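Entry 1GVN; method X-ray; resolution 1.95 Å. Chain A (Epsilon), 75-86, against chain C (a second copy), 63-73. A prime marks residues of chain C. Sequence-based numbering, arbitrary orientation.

Chain A (75-86) SMNRYSKQVLNK
Chain C (63-73) LEELQAVHEYW

Two helices from two copies of Epsilon pack almost antiparallel, their N-to-C directions at 173° and their axes 10.1 Å apart at closest approach. Chain A is helical from Ser75, where the helix is already under way, to Val83; Leu84 leaves helical geometry (phi/psi -77/69), and Asn85 and Lys86 follow as loop. Chain C is helical throughout, Leu63′ to Trp73′, with regular i to i+4 bonds such as Tyr72′ N to Ala68′ O, 2.8 Å. The register is set by Val83 opposite Ala68′ (CA to CA 5.7 Å) and Tyr79 opposite Tyr72′ (CA to CA 6.8 Å). Together the stretches bury 456 Å², without a direct hydrogen bond between them; polar links run through water.

Along chain C, Leu63′ makes no contact. Glu64′ (chi1 t, chi2 m) directs its CA-to-CB bond toward chain A. Its CG lies 3.1 Å from Asn85 ND2, with Asn85 in chi1 t. Water bridges the Glu64′ carboxylate to chain A: water 1 donates to Glu64′ OE2 at 2.6 Å and accepts a weak bond from Gln82 NE2 at 3.4 Å, while water 2 lies 2.4 Å from Glu64′ OE1 and 2.8 Å from Val83 O. Glu65′ (chi1 m, chi2 t) starts away, but its end turns back; water 3 donates to Glu65′ OE2 at 2.7 Å and accepts weakly from Lys86 NZ at 3.4 Å, joining opposite charges through solvent.

Leu66′ is out of reach and Gln67′ is peripheral. At Ala68′ the small methyl accompanies the close backbone approach: CB meets Val83 CG1 (chi1 m) at 3.4 Å, and the carbonyl O lies 3.2 Å from Tyr79 CE1, near the plane of that ring. Val69′ and His70′ have CA-to-CB bonds directed away.

Glu71′ (chi1 t, chi2 p) starts toward chain A, but its end leads away, leaving the aliphatic part at the contact: CG sits 3.3 Å from Gln82 OE1 and 4.3 Å from Tyr79 CD1. Gln82 reaches across extended, chi1 and chi2 both t.

Tyr72′ (chi1 t, chi2 85°) turns its ring edge toward the face of Tyr79 (chi1 t, chi2 65°), centroids 5.6 Å apart and planes at 64°, a geometry that sets partly positive ring hydrogens against pi density. Tyr72′ CB packs 3.6 Å from Tyr79 CZ, and Tyr72′ CE1 meets Met76 CE at 4.2 Å, the methionine (chi1 m, chi2 m, chi3 t) bringing its end nearer from a sideways start. The CA-to-CB bond of Trp73′ is directed away and the residue makes no contact here, while the helix continues beyond it.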

ATOM      1  N   SER A  75      -1.274   7.398  -4.185  1.00 11.60           N
ATOM      2  CA  SER A  75      -0.014   7.115  -3.499  1.00 13.08           C
ATOM      3  C   SER A  75       0.714   5.919  -4.098  1.00 11.79           C
ATOM      4  O   SER A  75       1.939   5.938  -4.213  1.00 14.27           O
ATOM      5  CB  SER A  75      -0.223   6.890  -1.994  1.00 13.69           C
ATOM      6  OG  SER A  75      -0.971   5.717  -1.735  1.00 22.18           O
ATOM      7  N   MET A  76      -0.024   4.879  -4.470  1.00 10.73           N
ATOM      8  CA  MET A  76       0.611   3.704  -5.068  1.00 11.46           C
ATOM      9  C   MET A  76       1.097   4.039  -6.474  1.00 11.05           C
ATOM     10  O   MET A  76       2.032   3.415  -6.984  1.00 11.16           O
ATOM     11  CB  MET A  76      -0.359   2.517  -5.101  1.00 11.14           C
ATOM     12  CG  MET A  76      -0.555   1.864  -3.733  1.00 12.63           C
ATOM     13  SD  MET A  76       1.023   1.266  -3.049  1.00 14.39           S
ATOM     14  CE  MET A  76       0.475  -0.046  -1.982  1.00 19.20           C
ATOM     15  N   ASN A  77       0.461   5.023  -7.106  1.00 11.11           N
ATOM     16  CA  ASN A  77       0.877   5.440  -8.438  1.00 11.89           C
ATOM     17  C   ASN A  77       2.277   6.027  -8.263  1.00 13.08           C
ATOM     18  O   ASN A  77       3.208   5.697  -9.004  1.00 11.81           O
ATOM     19  CB  ASN A  77      -0.091   6.491  -8.999  1.00 12.97           C
ATOM     20  CG  ASN A  77       0.235   6.884 -10.432  1.00 15.49           C
ATOM     21  OD1 ASN A  77       0.587   6.038 -11.257  1.00 14.56           O
ATOM     22  ND2 ASN A  77       0.100   8.173 -10.741  1.00 14.76           N
ATOM     23  N   ARG A  78       2.420   6.877  -7.252  1.00 12.04           N
ATOM     24  CA  ARG A  78       3.699   7.512  -6.950  1.00 12.91           C
ATOM     25  C   ARG A  78       4.742   6.488  -6.505  1.00 11.80           C
ATOM     26  O   ARG A  78       5.859   6.467  -7.010  1.00 12.29           O
ATOM     27  CB  ARG A  78       3.530   8.557  -5.837  1.00 13.75           C
ATOM     28  CG  ARG A  78       2.718   9.796  -6.230  1.00 16.84           C
ATOM     29  CD  ARG A  78       2.826  10.867  -5.150  1.00 19.28           C
ATOM     30  NE  ARG A  78       2.154  10.494  -3.904  1.00 18.42           N
ATOM     31  CZ  ARG A  78       0.874  10.747  -3.636  1.00 16.70           C
ATOM     32  NH1 ARG A  78       0.118  11.375  -4.525  1.00 14.21           N
ATOM     33  NH2 ARG A  78       0.350  10.377  -2.475  1.00 18.31           N
ATOM     34  N   TYR A  79       4.368   5.643  -5.552  1.00  9.52           N
ATOM     35  CA  TYR A  79       5.281   4.634  -5.026  1.00 12.09           C
ATOM     36  C   TYR A  79       5.772   3.619  -6.060  1.00 12.29           C
ATOM     37  O   TYR A  79       6.959   3.294  -6.095  1.00 11.94           O
ATOM     38  CB  TYR A  79       4.624   3.893  -3.857  1.00 10.36           C
ATOM     39  CG  TYR A  79       5.496   2.804  -3.276  1.00 11.73           C
ATOM     40  CD1 TYR A  79       6.698   3.108  -2.636  1.00 10.94           C
ATOM     41  CD2 TYR A  79       5.136   1.462  -3.399  1.00 11.13           C
ATOM     42  CE1 TYR A  79       7.523   2.096  -2.137  1.00 11.45           C
ATOM     43  CE2 TYR A  79       5.946   0.450  -2.909  1.00 10.89           C
ATOM     44  CZ  TYR A  79       7.136   0.771  -2.284  1.00 11.05           C
ATOM     45  OH  TYR A  79       7.954  -0.240  -1.856  1.00 12.71           O
ATOM     46  N   SER A  80       4.867   3.118  -6.898  1.00 13.00           N
ATOM     47  CA  SER A  80       5.250   2.133  -7.907  1.00 12.99           C
ATOM     48  C   SER A  80       6.316   2.687  -8.852  1.00 15.48           C
ATOM     49  O   SER A  80       7.258   1.980  -9.218  1.00 13.08           O
ATOM     50  CB  SER A  80       4.026   1.673  -8.712  1.00 12.68           C
ATOM     51  OG  SER A  80       3.421   2.746  -9.406  1.00 12.00           O
ATOM     52  N   LYS A  81       6.172   3.951  -9.237  1.00 16.50           N
ATOM     53  CA  LYS A  81       7.135   4.571 -10.136  1.00 19.94           C
ATOM     54  C   LYS A  81       8.540   4.578  -9.540  1.00 21.52           C
ATOM     55  O   LYS A  81       9.526   4.592 -10.275  1.00 22.61           O
ATOM     56  CB  LYS A  81       6.707   6.001 -10.469  1.00 20.20           C
ATOM     57  CG  LYS A  81       5.406   6.094 -11.239  1.00 21.67           C
ATOM     58  CD  LYS A  81       5.076   7.540 -11.586  1.00 22.05           C
ATOM     59  CE  LYS A  81       3.768   7.638 -12.350  1.00 21.89           C
ATOM     60  NZ  LYS A  81       3.415   9.052 -12.649  1.00 21.74           N
ATOM     61  N   GLN A  82       8.628   4.558  -8.213  1.00 22.63           N
ATOM     62  CA  GLN A  82       9.921   4.567  -7.533  1.00 24.15           C
ATOM     63  C   GLN A  82      10.541   3.175  -7.393  1.00 24.45           C
ATOM     64  O   GLN A  82      11.706   2.973  -7.728  1.00 25.92           O
ATOM     65  CB  GLN A  82       9.791   5.192  -6.134  1.00 25.20           C
ATOM     66  CG  GLN A  82      11.135   5.399  -5.433  1.00 25.92           C
ATOM     67  CD  GLN A  82      11.008   5.916  -4.008  1.00 26.51           C
ATOM     68  OE1 GLN A  82      10.172   6.771  -3.713  1.00 28.82           O
ATOM     69  NE2 GLN A  82      11.860   5.411  -3.119  1.00 26.28           N
ATOM     70  N   VAL A  83       9.768   2.217  -6.895  1.00 24.99           N
ATOM     71  CA  VAL A  83      10.280   0.864  -6.692  1.00 27.01           C
ATOM     72  C   VAL A  83      10.617   0.089  -7.956  1.00 27.32           C
ATOM     73  O   VAL A  83      11.491  -0.779  -7.936  1.00 26.95           O
ATOM     74  CB  VAL A  83       9.306   0.015  -5.871  1.00 28.78           C
ATOM     75  CG1 VAL A  83       9.275   0.511  -4.455  1.00 30.01           C
ATOM     76  CG2 VAL A  83       7.920   0.066  -6.488  1.00 29.26           C
ATOM     77  N   LEU A  84       9.922   0.385  -9.046  1.00 27.21           N
ATOM     78  CA  LEU A  84      10.173  -0.307 -10.304  1.00 29.67           C
ATOM     79  C   LEU A  84      11.442   0.281 -10.904  1.00 32.24           C
ATOM     80  O   LEU A  84      11.421   0.930 -11.950  1.00 29.93           O
ATOM     81  CB  LEU A  84       8.965  -0.139 -11.234  1.00 26.68           C
ATOM     82  CG  LEU A  84       7.682  -0.655 -10.564  1.00 25.58           C
ATOM     83  CD1 LEU A  84       6.492  -0.526 -11.501  1.00 25.30           C
ATOM     84  CD2 LEU A  84       7.879  -2.108 -10.159  1.00 26.85           C
ATOM     85  N   ASN A  85      12.580  -0.005 -10.241  1.00 36.86           N
ATOM     86  CA  ASN A  85      13.898   0.554 -10.517  1.00 42.35           C
ATOM     87  C   ASN A  85      14.666  -0.311 -11.511  1.00 44.52           C
ATOM     88  O   ASN A  85      15.375   0.275 -12.398  1.00 44.13           O
ATOM     89  CB  ASN A  85      14.698   0.705  -9.222  1.00 43.98           C
ATOM     90  CG  ASN A  85      16.051   1.351  -9.445  1.00 46.13           C
ATOM     91  OD1 ASN A  85      16.224   2.148 -10.366  1.00 48.64           O
ATOM     92  ND2 ASN A  85      17.015   1.010  -8.598  1.00 46.46           N
ATOM     93  N   LYS A  86      14.705  -1.620 -11.401  1.00 47.09           N
ATOM     94  CA  LYS A  86      15.495  -2.452 -12.302  1.00 51.14           C
ATOM     95  C   LYS A  86      15.133  -2.264 -13.772  1.00 53.44           C
ATOM     96  O   LYS A  86      13.967  -2.084 -14.123  1.00 53.75           O
ATOM     97  CB  LYS A  86      15.378  -3.926 -11.899  1.00 50.95           C
ATOM     98  CG  LYS A  86      16.244  -4.275 -10.696  1.00 51.89           C
ATOM     99  CD  LYS A  86      16.016  -5.691 -10.200  1.00 52.62           C
ATOM    100  CE  LYS A  86      14.658  -5.830  -9.542  1.00 52.81           C
ATOM    101  NZ  LYS A  86      14.482  -7.166  -8.923  1.00 53.98           N
TER
ATOM    102  N   LEU C  63      20.338  -1.885  -0.908  1.00 13.92           N
ATOM    103  CA  LEU C  63      20.190  -0.543  -0.367  1.00 14.65           C
ATOM    104  C   LEU C  63      19.017   0.175  -1.037  1.00 14.64           C
ATOM    105  O   LEU C  63      18.186   0.788  -0.367  1.00 14.83           O
ATOM    106  CB  LEU C  63      21.480   0.251  -0.591  1.00 14.74           C
ATOM    107  CG  LEU C  63      21.454   1.744  -0.249  1.00 16.03           C
ATOM    108  CD1 LEU C  63      21.132   1.932   1.238  1.00 14.49           C
ATOM    109  CD2 LEU C  63      22.803   2.368  -0.598  1.00 17.64           C
ATOM    110  N   GLU C  64      18.953   0.095  -2.362  1.00 13.93           N
ATOM    111  CA  GLU C  64      17.879   0.744  -3.111  1.00 15.49           C
ATOM    112  C   GLU C  64      16.516   0.210  -2.662  1.00 14.10           C
ATOM    113  O   GLU C  64      15.579   0.977  -2.430  1.00 12.88           O
ATOM    114  CB  GLU C  64      18.083   0.506  -4.615  1.00 19.97           C
ATOM    115  CG  GLU C  64      17.121   1.244  -5.538  1.00 24.62           C
ATOM    116  CD  GLU C  64      15.731   0.636  -5.554  1.00 29.12           C
ATOM    117  OE1 GLU C  64      15.632  -0.610  -5.582  1.00 30.12           O
ATOM    118  OE2 GLU C  64      14.738   1.401  -5.554  1.00 30.65           O
ATOM    119  N   GLU C  65      16.407  -1.106  -2.539  1.00 12.71           N
ATOM    120  CA  GLU C  65      15.151  -1.711  -2.113  1.00 12.67           C
ATOM    121  C   GLU C  65      14.776  -1.257  -0.704  1.00 10.97           C
ATOM    122  O   GLU C  65      13.600  -1.029  -0.421  1.00 11.18           O
ATOM    123  CB  GLU C  65      15.248  -3.240  -2.173  1.00 12.31           C
ATOM    124  CG  GLU C  65      15.449  -3.776  -3.591  1.00 14.19           C
ATOM    125  CD  GLU C  65      15.591  -5.288  -3.642  1.00 14.14           C
ATOM    126  OE1 GLU C  65      16.347  -5.835  -2.820  1.00 13.69           O
ATOM    127  OE2 GLU C  65      14.957  -5.931  -4.509  1.00 14.34           O
ATOM    128  N   LEU C  66      15.766  -1.126   0.175  1.00 11.76           N
ATOM    129  CA  LEU C  66      15.504  -0.683   1.542  1.00 11.32           C
ATOM    130  C   LEU C  66      14.988   0.752   1.533  1.00 12.04           C
ATOM    131  O   LEU C  66      14.058   1.094   2.268  1.00 12.51           O
ATOM    132  CB  LEU C  66      16.770  -0.786   2.410  1.00 10.51           C
ATOM    133  CG  LEU C  66      17.218  -2.203   2.795  1.00 10.80           C
ATOM    134  CD1 LEU C  66      18.463  -2.132   3.673  1.00 10.39           C
ATOM    135  CD2 LEU C  66      16.097  -2.915   3.534  1.00 10.48           C
ATOM    136  N   GLN C  67      15.582   1.593   0.696  1.00 12.03           N
ATOM    137  CA  GLN C  67      15.135   2.975   0.613  1.00 13.26           C
ATOM    138  C   GLN C  67      13.696   2.989   0.089  1.00 12.62           C
ATOM    139  O   GLN C  67      12.894   3.827   0.490  1.00 12.83           O
ATOM    140  CB  GLN C  67      16.078   3.780  -0.291  1.00 13.54           C
ATOM    141  CG  GLN C  67      17.509   3.807   0.258  1.00 15.90           C
ATOM    142  CD  GLN C  67      18.511   4.443  -0.689  1.00 19.23           C
ATOM    143  OE1 GLN C  67      18.420   4.287  -1.904  1.00 18.66           O
ATOM    144  NE2 GLN C  67      19.491   5.145  -0.128  1.00 21.12           N
ATOM    145  N   ALA C  68      13.368   2.042  -0.787  1.00 11.49           N
ATOM    146  CA  ALA C  68      12.010   1.958  -1.321  1.00 12.42           C
ATOM    147  C   ALA C  68      11.039   1.553  -0.207  1.00 12.81           C
ATOM    148  O   ALA C  68       9.975   2.150  -0.062  1.00 13.02           O
ATOM    149  CB  ALA C  68      11.947   0.950  -2.455  1.00 12.70           C
ATOM    150  N   VAL C  69      11.409   0.539   0.572  1.00 10.94           N
ATOM    151  CA  VAL C  69      10.566   0.071   1.671  1.00 12.48           C
ATOM    152  C   VAL C  69      10.346   1.215   2.655  1.00 12.30           C
ATOM    153  O   VAL C  69       9.253   1.394   3.193  1.00 13.41           O
ATOM    154  CB  VAL C  69      11.220  -1.124   2.412  1.00 13.20           C
ATOM    155  CG1 VAL C  69      10.404  -1.497   3.645  1.00 12.30           C
ATOM    156  CG2 VAL C  69      11.318  -2.318   1.470  1.00 14.59           C
ATOM    157  N   HIS C  70      11.395   1.992   2.888  1.00 11.04           N
ATOM    158  CA  HIS C  70      11.304   3.124   3.791  1.00 10.39           C
ATOM    159  C   HIS C  70      10.256   4.111   3.259  1.00 10.88           C
ATOM    160  O   HIS C  70       9.441   4.637   4.022  1.00 10.03           O
ATOM    161  CB  HIS C  70      12.678   3.787   3.909  1.00 12.40           C
ATOM    162  CG  HIS C  70      12.768   4.822   4.983  1.00 12.38           C
ATOM    163  ND1 HIS C  70      13.959   5.414   5.340  1.00 15.11           N
ATOM    164  CD2 HIS C  70      11.817   5.387   5.762  1.00 13.00           C
ATOM    165  CE1 HIS C  70      13.738   6.302   6.294  1.00 15.13           C
ATOM    166  NE2 HIS C  70      12.447   6.304   6.568  1.00 13.58           N
ATOM    167  N   GLU C  71      10.265   4.360   1.951  1.00 11.57           N
ATOM    168  CA  GLU C  71       9.281   5.277   1.370  1.00 12.15           C
ATOM    169  C   GLU C  71       7.889   4.655   1.440  1.00 11.67           C
ATOM    170  O   GLU C  71       6.897   5.356   1.640  1.00 12.59           O
ATOM    171  CB  GLU C  71       9.643   5.621  -0.076  1.00 12.50           C
ATOM    172  CG  GLU C  71       8.627   6.503  -0.811  1.00 13.95           C
ATOM    173  CD  GLU C  71       8.249   7.766  -0.050  1.00 15.02           C
ATOM    174  OE1 GLU C  71       9.081   8.277   0.731  1.00 13.41           O
ATOM    175  OE2 GLU C  71       7.116   8.264  -0.244  1.00 14.44           O
ATOM    176  N   TYR C  72       7.815   3.335   1.292  1.00 10.05           N
ATOM    177  CA  TYR C  72       6.526   2.649   1.374  1.00 10.05           C
ATOM    178  C   TYR C  72       5.878   2.975   2.713  1.00 11.25           C
ATOM    179  O   TYR C  72       4.694   3.312   2.783  1.00 11.38           O
ATOM    180  CB  TYR C  72       6.699   1.125   1.270  1.00  9.43           C
ATOM    181  CG  TYR C  72       5.441   0.358   1.652  1.00 10.97           C
ATOM    182  CD1 TYR C  72       4.433   0.112   0.719  1.00  8.61           C
ATOM    183  CD2 TYR C  72       5.242  -0.074   2.965  1.00  8.86           C
ATOM    184  CE1 TYR C  72       3.252  -0.552   1.086  1.00  9.77           C
ATOM    185  CE2 TYR C  72       4.075  -0.729   3.341  1.00  9.66           C
ATOM    186  CZ  TYR C  72       3.087  -0.967   2.399  1.00 10.56           C
ATOM    187  OH  TYR C  72       1.947  -1.626   2.780  1.00  9.64           O
ATOM    188  N   TRP C  73       6.657   2.875   3.784  1.00 10.71           N
ATOM    189  CA  TRP C  73       6.115   3.147   5.101  1.00 10.65           C
ATOM    190  C   TRP C  73       5.848   4.627   5.335  1.00  9.57           C
ATOM    191  O   TRP C  73       4.965   4.973   6.110  1.00 11.04           O
ATOM    192  CB  TRP C  73       7.018   2.552   6.186  1.00  8.82           C
ATOM    193  CG  TRP C  73       6.941   1.047   6.204  1.00 11.18           C
ATOM    194  CD1 TRP C  73       7.885   0.167   5.759  1.00 11.15           C
ATOM    195  CD2 TRP C  73       5.826   0.256   6.631  1.00 10.16           C
ATOM    196  NE1 TRP C  73       7.426  -1.123   5.881  1.00  9.92           N
ATOM    197  CE2 TRP C  73       6.165  -1.096   6.413  1.00 10.17           C
ATOM    198  CE3 TRP C  73       4.570   0.561   7.175  1.00  9.32           C
ATOM    199  CZ2 TRP C  73       5.292  -2.147   6.721  1.00 11.45           C
ATOM    200  CZ3 TRP C  73       3.702  -0.485   7.483  1.00 11.85           C
ATOM    201  CH2 TRP C  73       4.070  -1.823   7.253  1.00 11.52           C
TER
HETATM  202  O   HOH W   1      14.504   3.564  -4.059  1.00 30.13           O
HETATM  203  O   HOH W   2      13.350  -1.393  -5.942  1.00 28.15           O
HETATM  204  O   HOH W   3      16.393  -7.506  -6.187  1.00 28.37           O